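Local coordinates for galactose mutarotase-like protein (Clostridium acetobutylicum, PDB 3OS7), which probably binds carbohydrate and interconverts the alpha and beta anomers of aldose sugars, at residues A[75-79]-A[109-113]; A[26-30]-A[42-46]. The contacts are given in a common frame with arbitrary orientation. Numbering follows the deposited sequence.

Contact 1: A[75-79]-A[109-113]; sequences PVLFP and HGFIK
Residues 75-79 run extended, Val-76 and Leu-77 as a short strand, and end at a cis peptide bond before Pro-79; residues 109-113 begin with positive phi at His-109 (73°) and Gly-110 (84°), then turn back at Ile-112 and Lys-113. The CA atoms of Leu-77 and His-109 are 5.2 Å apart, those of Phe-78 and Gly-110 4.9 Å and those of Val-76 and Lys-113 5.5 Å. One direct hydrogen bond joins the backbones, Phe-78 N to His-109 O (3.2 Å). Gly-110 CA lies 3.2 Å from Phe-78 O, where a CB would clash. Two waters complete the link: one donates to Val-76 O and His-109 O (both 2.9 Å) and accepts from Lys-113 N (3.0 Å); another bridges Phe-78 O (2.7 Å) and Phe-111 N (2.9 Å). The strand pairs with strand 178-189 of the large antiparallel beta-sheet of this galactose mutarotase-like fold, and His-109 meets His-185 there and hydrogen-bonds through NE2 to a bound tartrate, probably from the crystallisation liquor, which may mark the sugar pocket of this family. Ile-112 (chi1 p, chi2 t) puts CD1 3.7 Å from Phe-78 CB and 3.9 Å from Val-76 CG1. Leu-77 (m, t) brings CD1 to 3.7 Å from His-109 ND1. Lys-113 packs CD 3.8 Å from Leu-77 CD2, then curls back so that NZ donates to Gly-110 O (2.8 Å).

Contact 2: A[26-30]-A[42-46]; sequences GGYEA and ELKDT
Leu-43 (chi1 t, chi2 p) lays its CD1 between Tyr-28 and Ala-30, 4.1 Å from Tyr-28 CD2 and 4.2 Å from Ala-30 CB. Tyr-28, with chi1 m and chi2 87°, also brings CD2 to 4.5 Å from Asp-45 CB, and its OH is hydrogen-bonded to the backbone N of Ile-338. Beneath these side chains the two strands run antiparallel, their axes 4.7 Å apart at closest and 164° between their directions. Glu-29 and Lys-44 form a hydrogen-bonded pair with CA atoms 5.4 Å apart: Glu-29 N donates to Lys-44 O (2.9 Å) and Lys-44 N to Glu-29 O (2.8 Å). Ala-30 and Leu-43 follow as a non-hydrogen-bonded pair at 4.4 Å between CA atoms, with Ala-30 CA 3.1 Å from Glu-42 O. This is a beta hairpin of strands 28-33 and 39-45 within a five-stranded antiparallel sheet. The face bearing Ala-30 and Leu-43 is buried, with Leu-43 packing on Leu-159 and Leu-336 of the large sheet in the manner of a beta-sandwich. On the other face Glu-29 and Lys-44 are partly exposed, and Glu-29 OE2 stays 4.2 Å from Lys-44 NZ, too far for a salt bridge. Gly-26 and Gly-27 enter the strand with positive phi (60° and 90°). A water donates to Gly-26 O and to Asp-45 OD2 (both 2.8 Å), another joins Gly-27 O to Thr-46 N (both 2.8 Å), and Asp-45 OD1 accepts a hydrogen bond from Lys-48 N.

In the fold
Contact 2 comes first along the chain, both its segments preceding residue 75, and both contacts lie in the single aldose 1-epimerase family region. Their centres are 25 Å apart and their nearest atoms about 10 Å, so they do not touch. Contact 2 lies about 18 Å from the centre of the chain, within the five-stranded sheet; contact 1, about 9 Å from it, joins a strand of the large antiparallel sheet to the loop after strand 106-108. Strand 151-160 of the large sheet meets both, through Leu-159 at contact 2 and Phe-153 at contact 1. Thus one joins neighbouring strands of the five-stranded sheet, whereas the other lies beside a tartrate probably from the crystallisation liquor, which may mark a sugar site.

Contact 1: A[75-79]-A[109-113]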
ATOM      1  N   PRO A  75       4.439   1.570  -1.591  1.00 12.80           N
ATOM      2  CA  PRO A  75       4.156   2.115  -2.925  1.00 13.39           C
ATOM      3  C   PRO A  75       2.684   2.447  -3.103  1.00 14.80           C
ATOM      4  O   PRO A  75       1.841   1.558  -3.119  1.00 13.49           O
ATOM      5  CB  PRO A  75       4.548   0.973  -3.870  1.00 13.27           C
ATOM      6  CG  PRO A  75       5.140  -0.104  -2.962  1.00 16.52           C
ATOM      7  CD  PRO A  75       4.541   0.103  -1.637  1.00 12.45           C
ATOM      8  N   VAL A  76       2.379   3.726  -3.317  1.00 14.13           N
ATOM      9  CA  VAL A  76       0.991   4.125  -3.527  1.00 15.67           C
ATOM     10  C   VAL A  76       0.525   3.858  -4.966  1.00 14.06           C
ATOM     11  O   VAL A  76       1.193   4.204  -5.936  1.00 14.48           O
ATOM     12  CB  VAL A  76       0.754   5.580  -3.080  1.00 18.31           C
ATOM     13  CG1 VAL A  76       1.484   6.545  -3.963  1.00 16.27           C
ATOM     14  CG2 VAL A  76      -0.741   5.892  -3.002  1.00 18.57           C
ATOM     15  N   LEU A  77      -0.668   3.278  -5.091  1.00 12.25           N
ATOM     16  CA  LEU A  77      -1.177   2.815  -6.378  1.00 11.09           C
ATOM     17  C   LEU A  77      -2.421   3.595  -6.775  1.00 13.44           C
ATOM     18  O   LEU A  77      -3.311   3.803  -5.942  1.00 13.02           O
ATOM     19  CB  LEU A  77      -1.547   1.341  -6.301  1.00 11.88           C
ATOM     20  CG  LEU A  77      -0.515   0.403  -5.719  1.00 11.84           C
ATOM     21  CD1 LEU A  77      -1.058  -1.017  -5.592  1.00 13.49           C
ATOM     22  CD2 LEU A  77       0.782   0.427  -6.604  1.00 13.72           C
ATOM     23  N   PHE A  78      -2.502   3.953  -8.047  1.00 13.74           N
ATOM     24  CA  PHE A  78      -3.625   4.702  -8.620  1.00 12.11           C
ATOM     25  C   PHE A  78      -3.680   4.395 -10.110  1.00 14.73           C
ATOM     26  O   PHE A  78      -2.964   5.035 -10.889  1.00 16.57           O
ATOM     27  CB  PHE A  78      -3.403   6.201  -8.391  1.00 11.71           C
ATOM     28  CG  PHE A  78      -4.529   7.113  -8.904  1.00 16.76           C
ATOM     29  CD1 PHE A  78      -5.852   6.890  -8.553  1.00 15.77           C
ATOM     30  CD2 PHE A  78      -4.237   8.226  -9.680  1.00 19.34           C
ATOM     31  CE1 PHE A  78      -6.857   7.708  -8.984  1.00 17.02           C
ATOM     32  CE2 PHE A  78      -5.237   9.075 -10.115  1.00 23.59           C
ATOM     33  CZ  PHE A  78      -6.560   8.818  -9.784  1.00 24.15           C
ATOM     34  N   PRO A  79      -4.456   3.386 -10.520  1.00 14.16           N
ATOM     35  CA  PRO A  79      -5.290   2.508  -9.715  1.00 13.29           C
ATOM     36  C   PRO A  79      -4.446   1.351  -9.171  1.00 13.83           C
ATOM     37  O   PRO A  79      -3.454   0.991  -9.800  1.00 15.36           O
ATOM     38  CB  PRO A  79      -6.272   1.962 -10.729  1.00 16.43           C
ATOM     39  CG  PRO A  79      -5.460   1.862 -11.995  1.00 16.35           C
ATOM     40  CD  PRO A  79      -4.513   3.019 -11.952  1.00 15.60           C
ATOM     41  N   HIS A 109      -1.454  -0.692 -11.798  1.00 12.33           N
ATOM     42  CA  HIS A 109      -0.779   0.017 -10.697  1.00 11.85           C
ATOM     43  C   HIS A 109      -0.610   1.545 -10.771  1.00 14.07           C
ATOM     44  O   HIS A 109      -0.467   2.205  -9.735  1.00 14.12           O
ATOM     45  CB  HIS A 109       0.569  -0.626 -10.378  1.00 13.38           C
ATOM     46  CG  HIS A 109       0.466  -2.011  -9.822  1.00 15.74           C
ATOM     47  ND1 HIS A 109      -0.575  -2.415  -8.997  1.00 14.19           N
ATOM     48  CD2 HIS A 109       1.305  -3.071  -9.926  1.00 17.08           C
ATOM     49  CE1 HIS A 109      -0.385  -3.687  -8.669  1.00 14.58           C
ATOM     50  NE2 HIS A 109       0.745  -4.106  -9.223  1.00 15.33           N
ATOM     51  N   GLY A 110      -0.630   2.107 -11.970  1.00 13.65           N
ATOM     52  CA  GLY A 110      -0.436   3.548 -12.125  1.00 13.63           C
ATOM     53  C   GLY A 110       1.020   4.020 -12.165  1.00 14.29           C
ATOM     54  O   GLY A 110       1.953   3.229 -12.092  1.00 15.38           O
ATOM     55  N   PHE A 111       1.210   5.323 -12.271  1.00 12.43           N
ATOM     56  CA  PHE A 111       2.551   5.908 -12.434  1.00 17.07           C
ATOM     57  C   PHE A 111       2.993   6.728 -11.226  1.00 15.78           C
ATOM     58  O   PHE A 111       4.162   7.103 -11.141  1.00 16.93           O
ATOM     59  CB  PHE A 111       2.610   6.806 -13.692  1.00 17.17           C
ATOM     60  CG  PHE A 111       1.575   7.876 -13.697  1.00 19.04           C
ATOM     61  CD1 PHE A 111       1.793   9.080 -13.049  1.00 20.77           C
ATOM     62  CD2 PHE A 111       0.354   7.671 -14.316  1.00 19.60           C
ATOM     63  CE1 PHE A 111       0.807  10.054 -13.007  1.00 22.79           C
ATOM     64  CE2 PHE A 111      -0.639   8.619 -14.267  1.00 22.11           C
ATOM     65  CZ  PHE A 111      -0.414   9.834 -13.619  1.00 22.98           C
ATOM     66  N   ILE A 112       2.092   7.032 -10.297  1.00 15.33           N
ATOM     67  CA  ILE A 112       2.468   7.942  -9.227  1.00 14.43           C
ATOM     68  C   ILE A 112       3.519   7.301  -8.311  1.00 13.25           C
ATOM     69  O   ILE A 112       4.329   7.986  -7.739  1.00 15.16           O
ATOM     70  CB  ILE A 112       1.259   8.536  -8.412  1.00 16.78           C
ATOM     71  CG1 ILE A 112       0.484   7.464  -7.669  1.00 17.63           C
ATOM     72  CG2 ILE A 112       0.330   9.374  -9.335  1.00 18.42           C
ATOM     73  CD1 ILE A 112      -0.669   8.066  -6.826  1.00 18.03           C
ATOM     74  N   LYS A 113       3.546   5.976  -8.248  1.00 13.24           N
ATOM     75  CA  LYS A 113       4.574   5.259  -7.485  1.00 12.84           C
ATOM     76  C   LYS A 113       5.981   5.431  -8.075  1.00 14.80           C
ATOM     77  O   LYS A 113       6.959   5.209  -7.379  1.00 17.03           O
ATOM     78  CB  LYS A 113       4.283   3.752  -7.425  1.00 12.92           C
ATOM     79  CG  LYS A 113       4.291   3.033  -8.767  1.00 15.96           C
ATOM     80  CD  LYS A 113       3.812   1.555  -8.622  1.00 14.48           C
ATOM     81  CE  LYS A 113       4.190   0.755  -9.808  1.00 17.50           C
ATOM     82  NZ  LYS A 113       3.878   1.401 -11.087  1.00 23.16           N
TER
HETATM   83  O   HOH W   1       1.116   4.392  -8.819  1.00 14.35           O
HETATM   84  O   HOH W   2      -1.075   6.895 -11.369  1.00 17.21           O

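Contact 2: A[26-30]-A[42-46]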
ATOM      1  N   GLY A  26       9.333   8.404  19.195  1.00 20.90           N
ATOM      2  CA  GLY A  26       8.813   7.322  20.036  1.00 22.16           C
ATOM      3  C   GLY A  26       9.495   5.979  19.889  1.00 22.68           C
ATOM      4  O   GLY A  26       8.877   4.945  20.125  1.00 24.33           O
ATOM      5  N   GLY A  27      10.774   5.982  19.533  1.00 21.87           N
ATOM      6  CA  GLY A  27      11.518   4.746  19.329  1.00 23.61           C
ATOM      7  C   GLY A  27      11.489   4.174  17.912  1.00 21.74           C
ATOM      8  O   GLY A  27      12.219   3.220  17.611  1.00 23.61           O
ATOM      9  N   TYR A  28      10.653   4.743  17.050  1.00 18.44           N
ATOM     10  CA  TYR A  28      10.616   4.352  15.640  1.00 16.84           C
ATOM     11  C   TYR A  28      11.460   5.305  14.784  1.00 17.04           C
ATOM     12  O   TYR A  28      11.669   6.455  15.145  1.00 16.32           O
ATOM     13  CB  TYR A  28       9.193   4.397  15.101  1.00 16.78           C
ATOM     14  CG  TYR A  28       8.231   3.360  15.660  1.00 13.74           C
ATOM     15  CD1 TYR A  28       7.507   3.592  16.840  1.00 16.03           C
ATOM     16  CD2 TYR A  28       8.016   2.158  14.984  1.00 17.04           C
ATOM     17  CE1 TYR A  28       6.610   2.633  17.335  1.00 14.19           C
ATOM     18  CE2 TYR A  28       7.150   1.207  15.478  1.00 17.68           C
ATOM     19  CZ  TYR A  28       6.445   1.454  16.654  1.00 16.46           C
ATOM     20  OH  TYR A  28       5.560   0.489  17.108  1.00 18.13           O
ATOM     21  N   GLU A  29      11.928   4.803  13.646  1.00 14.83           N
ATOM     22  CA  GLU A  29      12.600   5.600  12.645  1.00 15.83           C
ATOM     23  C   GLU A  29      12.121   5.158  11.253  1.00 16.55           C
ATOM     24  O   GLU A  29      11.960   3.947  11.001  1.00 16.97           O
ATOM     25  CB  GLU A  29      14.112   5.423  12.768  1.00 17.26           C
ATOM     26  CG  GLU A  29      14.918   6.241  11.774  1.00 25.97           C
ATOM     27  CD  GLU A  29      16.415   6.038  11.950  1.00 32.24           C
ATOM     28  OE1 GLU A  29      16.854   5.895  13.120  1.00 26.59           O
ATOM     29  OE2 GLU A  29      17.122   6.013  10.911  1.00 30.07           O
ATOM     30  N   ALA A  30      11.868   6.128  10.383  1.00 12.75           N
ATOM     31  CA  ALA A  30      11.420   5.900   9.014  1.00 13.11           C
ATOM     32  C   ALA A  30      12.291   6.648   7.996  1.00 15.12           C
ATOM     33  O   ALA A  30      12.986   7.618   8.330  1.00 16.10           O
ATOM     34  CB  ALA A  30       9.975   6.297   8.829  1.00 12.56           C
ATOM     35  N   GLU A  42      11.662   2.361   4.680  1.00 13.66           N
ATOM     36  CA  GLU A  42      12.094   1.807   5.943  1.00 13.95           C
ATOM     37  C   GLU A  42      11.223   2.298   7.095  1.00 14.27           C
ATOM     38  O   GLU A  42      10.894   3.457   7.149  1.00 13.99           O
ATOM     39  CB  GLU A  42      13.556   2.203   6.206  1.00 17.18           C
ATOM     40  CG  GLU A  42      14.181   1.320   7.266  1.00 19.77           C
ATOM     41  CD  GLU A  42      15.666   1.557   7.409  1.00 32.09           C
ATOM     42  OE1 GLU A  42      16.038   2.730   7.597  1.00 32.63           O
ATOM     43  OE2 GLU A  42      16.439   0.572   7.321  1.00 32.96           O
ATOM     44  N   LEU A  43      10.836   1.380   7.980  1.00 13.64           N
ATOM     45  CA  LEU A  43      10.174   1.697   9.248  1.00 13.45           C
ATOM     46  C   LEU A  43      10.690   0.696  10.273  1.00 15.18           C
ATOM     47  O   LEU A  43      10.456  -0.517  10.133  1.00 15.08           O
ATOM     48  CB  LEU A  43       8.673   1.559   9.158  1.00 12.59           C
ATOM     49  CG  LEU A  43       7.933   1.808  10.481  1.00 13.66           C
ATOM     50  CD1 LEU A  43       8.126   3.269  10.997  1.00 12.64           C
ATOM     51  CD2 LEU A  43       6.462   1.453  10.365  1.00 12.66           C
ATOM     52  N   LYS A  44      11.464   1.174  11.238  1.00 13.90           N
ATOM     53  CA  LYS A  44      12.088   0.249  12.177  1.00 18.54           C
ATOM     54  C   LYS A  44      11.970   0.736  13.605  1.00 19.08           C
ATOM     55  O   LYS A  44      11.688   1.902  13.844  1.00 19.03           O
ATOM     56  CB  LYS A  44      13.549   0.015  11.792  1.00 20.29           C
ATOM     57  CG  LYS A  44      14.393   1.254  11.771  1.00 23.67           C
ATOM     58  CD  LYS A  44      15.764   1.001  11.111  1.00 24.08           C
ATOM     59  CE  LYS A  44      16.668   2.190  11.344  1.00 32.07           C
ATOM     60  NZ  LYS A  44      18.073   1.911  10.948  1.00 42.47           N
ATOM     61  N   ASP A  45      12.195  -0.168  14.544  1.00 23.84           N
ATOM     62  CA  ASP A  45      12.339   0.160  15.984  1.00 27.21           C
ATOM     63  C   ASP A  45      13.666  -0.468  16.374  1.00 29.28           C
ATOM     64  O   ASP A  45      13.733  -1.673  16.627  1.00 28.57           O
ATOM     65  CB  ASP A  45      11.165  -0.423  16.798  1.00 27.72           C
ATOM     66  CG  ASP A  45      11.211  -0.064  18.327  1.00 32.45           C
ATOM     67  OD1 ASP A  45      12.297  -0.016  18.924  1.00 29.77           O
ATOM     68  OD2 ASP A  45      10.129   0.159  18.935  1.00 39.36           O
ATOM     69  N   THR A  46      14.732   0.323  16.370  1.00 31.45           N
ATOM     70  CA  THR A  46      16.071  -0.249  16.518  1.00 33.12           C
ATOM     71  C   THR A  46      16.249  -0.924  17.898  1.00 34.12           C
ATOM     72  O   THR A  46      16.913  -1.957  17.994  1.00 33.57           O
ATOM     73  CB  THR A  46      17.183   0.795  16.255  1.00 35.31           C
ATOM     74  OG1 THR A  46      17.021   1.895  17.147  1.00 35.64           O
ATOM     75  CG2 THR A  46      17.111   1.306  14.817  1.00 33.48           C
TER
HETATM   76  O   HOH W   3       8.968   2.191  20.440  1.00 50.65           O
HETATM   77  O   HOH W   4      14.344   3.045  15.737  1.00 28.22           O
HETATM   78  O   HOH W   5      14.508   2.359  19.115  1.00 35.00           O